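Local coordinates for 2',5'-phosphodiesterase 12 (Homo sapiens, PDB 4Z0V), which belongs to the endonuclease/exonuclease/phosphatase family of metal-dependent enzymes and carries an N-terminal domain of the E-set type, at residues Gln181-Ala186 with Gly212-Tyr217. Residues are numbered along the deposited sequence; the frame is centred on the assembly and turned at random.
With MG (magnesium ion), chain B.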
loop_
_atom_site.group_PDB
_atom_site.type_symbol
_atom_site.label_atom_id
_atom_site.label_comp_id
_atom_site.label_asym_id
_atom_site.label_seq_id
_atom_site.Cartn_x
_atom_site.Cartn_y
_atom_site.Cartn_z
ATOM N N GLN A 181 -2.239 -2.768 1.532
ATOM C CA GLN A 181 -2.864 -3.997 1.999
ATOM C C GLN A 181 -3.177 -4.863 0.802
ATOM O O GLN A 181 -3.229 -4.364 -0.329
ATOM C CB GLN A 181 -4.129 -3.746 2.827
ATOM C CG GLN A 181 -3.936 -2.729 3.976
ATOM C CD GLN A 181 -4.040 -1.299 3.496
ATOM O OE1 GLN A 181 -4.818 -0.978 2.602
ATOM N NE2 GLN A 181 -3.250 -0.405 4.068
ATOM N N GLU A 182 -3.324 -6.173 1.040
ATOM C CA GLU A 182 -3.624 -7.178 0.005
ATOM C C GLU A 182 -2.516 -7.218 -1.050
ATOM O O GLU A 182 -2.767 -7.258 -2.274
ATOM C CB GLU A 182 -5.017 -6.968 -0.614
ATOM C CG GLU A 182 -6.124 -7.409 0.341
ATOM C CD GLU A 182 -7.451 -7.634 -0.349
ATOM O OE1 GLU A 182 -7.448 -8.131 -1.495
ATOM O OE2 GLU A 182 -8.499 -7.330 0.257
ATOM N N VAL A 183 -1.284 -7.236 -0.555
ATOM C CA VAL A 183 -0.102 -7.340 -1.403
ATOM C C VAL A 183 0.270 -8.806 -1.523
ATOM O O VAL A 183 0.678 -9.412 -0.530
ATOM C CB VAL A 183 1.085 -6.514 -0.814
ATOM C CG1 VAL A 183 2.352 -6.655 -1.689
ATOM C CG2 VAL A 183 0.711 -5.038 -0.631
ATOM N N ASP A 184 0.252 -9.345 -2.732
ATOM C CA ASP A 184 0.694 -10.742 -2.921
ATOM C C ASP A 184 2.208 -10.808 -2.825
ATOM O O ASP A 184 2.889 -9.812 -3.118
ATOM C CB ASP A 184 0.256 -11.278 -4.301
ATOM C CG ASP A 184 -1.224 -11.212 -4.575
ATOM O OD1 ASP A 184 -1.666 -10.240 -5.261
ATOM O OD2 ASP A 184 -1.929 -12.185 -4.231
ATOM N N ARG A 185 2.742 -11.984 -2.416
ATOM C CA ARG A 185 4.186 -12.164 -2.288
ATOM C C ARG A 185 4.916 -11.770 -3.589
ATOM O O ARG A 185 5.854 -10.973 -3.523
ATOM C CB ARG A 185 4.562 -13.604 -1.862
ATOM C CG ARG A 185 6.079 -13.784 -1.711
ATOM C CD ARG A 185 6.521 -15.187 -1.304
ATOM N NE ARG A 185 6.152 -15.546 0.071
ATOM C CZ ARG A 185 6.744 -15.077 1.167
ATOM N NH1 ARG A 185 7.723 -14.186 1.074
ATOM N NH2 ARG A 185 6.343 -15.475 2.363
ATOM N N ALA A 186 4.498 -12.283 -4.770
ATOM C CA ALA A 186 5.152 -11.955 -6.051
ATOM C C ALA A 186 4.916 -10.504 -6.458
ATOM O O ALA A 186 5.768 -9.930 -7.124
ATOM C CB ALA A 186 4.663 -12.887 -7.164
ATOM N N GLY A 212 -0.360 -9.964 2.094
ATOM C CA GLY A 212 -0.231 -9.230 3.339
ATOM C C GLY A 212 -0.035 -7.750 3.161
ATOM O O GLY A 212 -0.587 -7.105 2.245
ATOM N N LEU A 213 0.756 -7.225 4.060
ATOM C CA LEU A 213 0.958 -5.808 4.183
ATOM C C LEU A 213 2.325 -5.389 3.707
ATOM O O LEU A 213 3.299 -6.094 3.968
ATOM C CB LEU A 213 0.836 -5.424 5.663
ATOM C CG LEU A 213 -0.431 -5.838 6.447
ATOM C CD1 LEU A 213 -0.255 -5.417 7.920
ATOM C CD2 LEU A 213 -1.684 -5.171 5.860
ATOM N N ALA A 214 2.407 -4.180 3.116
ATOM C CA ALA A 214 3.712 -3.596 2.789
ATOM C C ALA A 214 3.755 -2.129 3.196
ATOM O O ALA A 214 2.738 -1.424 3.119
ATOM C CB ALA A 214 4.022 -3.732 1.303
ATOM N N THR A 215 4.949 -1.661 3.610
ATOM C CA THR A 215 5.165 -0.233 3.913
ATOM C C THR A 215 6.404 0.172 3.142
ATOM O O THR A 215 7.425 -0.492 3.252
ATOM C CB THR A 215 5.285 0.037 5.442
ATOM O OG1 THR A 215 4.057 -0.302 6.091
ATOM C CG2 THR A 215 5.596 1.514 5.770
ATOM N N PHE A 216 6.303 1.235 2.365
ATOM C CA PHE A 216 7.415 1.801 1.590
ATOM C C PHE A 216 7.716 3.189 2.113
ATOM O O PHE A 216 6.807 3.885 2.520
ATOM C CB PHE A 216 7.096 1.854 0.097
ATOM C CG PHE A 216 7.159 0.503 -0.567
ATOM C CD1 PHE A 216 6.039 -0.337 -0.590
ATOM C CD2 PHE A 216 8.316 0.094 -1.237
ATOM C CE1 PHE A 216 6.099 -1.587 -1.216
ATOM C CE2 PHE A 216 8.378 -1.163 -1.858
ATOM C CZ PHE A 216 7.272 -1.997 -1.825
ATOM N N TYR A 217 8.992 3.576 2.141
ATOM C CA TYR A 217 9.345 4.894 2.657
ATOM C C TYR A 217 10.388 5.507 1.754
ATOM O O TYR A 217 11.245 4.789 1.243
ATOM C CB TYR A 217 9.834 4.817 4.127
ATOM C CG TYR A 217 10.911 3.772 4.345
ATOM C CD1 TYR A 217 10.581 2.439 4.587
ATOM C CD2 TYR A 217 12.259 4.100 4.236
ATOM C CE1 TYR A 217 11.564 1.455 4.680
ATOM C CE2 TYR A 217 13.251 3.127 4.356
ATOM C CZ TYR A 217 12.898 1.807 4.572
ATOM O OH TYR A 217 13.883 0.858 4.710
HETATM MG MG MG B . -10.342 -7.119 -0.527
HETATM O O HOH W 1 -10.038 -8.782 -1.775
HETATM O O HOH W 2 -11.114 -8.576 0.818
HETATM O O HOH W 3 -11.008 -5.719 0.770
HETATM O O HOH W 4 -12.272 -6.946 -1.441
HETATM O O HOH W 5 -9.592 -5.664 -1.861
#
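Val183 and Gly212 grip each other through two backbone hydrogen bonds, Val183 N to Gly212 O and Gly212 N to Val183 O, both 2.9 Å and forming an antiparallel hydrogen-bonded pair. The first is nearly straight at 169°. Glu182 also faces Gly212, its N 3.1 Å from Gly212 O but poorly angled for a bond, and the pair Glu182 and Val183 opposite one residue makes a G1 beta bulge. Glu182 is the bulge residue with positive phi (61°), and its side chain leaves the strand pair for the metal. Glu182 OE2 binds the magnesium ion at 2.0 Å, five waters completing six ligands. Glu182 OE1 takes a hydrogen bond of 2.7 Å from water 1, itself a magnesium ligand, so both carboxylate oxygens are tied to the metal site. Asn132 ND2 also bonds OE2 and Ala135 N bonds OE1, which should fix the rotation of the carboxylate. Apolar packing flanks the bulge. With its CG2 anti to the carbonyl carbon, Val183 brings that methyl to 4.1 Å from Ala214 CB, while its CB rests 3.5 Å from Gly212 O. On the opposite face of the sheet, Gln181 and Leu213 cross obliquely, CG of the glutamine 3.8 Å from Leu213 CD2; a bend at chi2 (82°) turns the chain of Gln181, whose NE2 is bonded to Asn285 OD1. Strand 177-184 lies between 211-218 and 125-132 in a six-stranded mixed sheet. Phe188 and Leu192 of helix 185-198 pack on Val183, whereas strand 280-287 of the second sheet meets Leu213 through Asn285 and His287, placing the bulge within the two-sheet core characteristic of the DNase I-like fold.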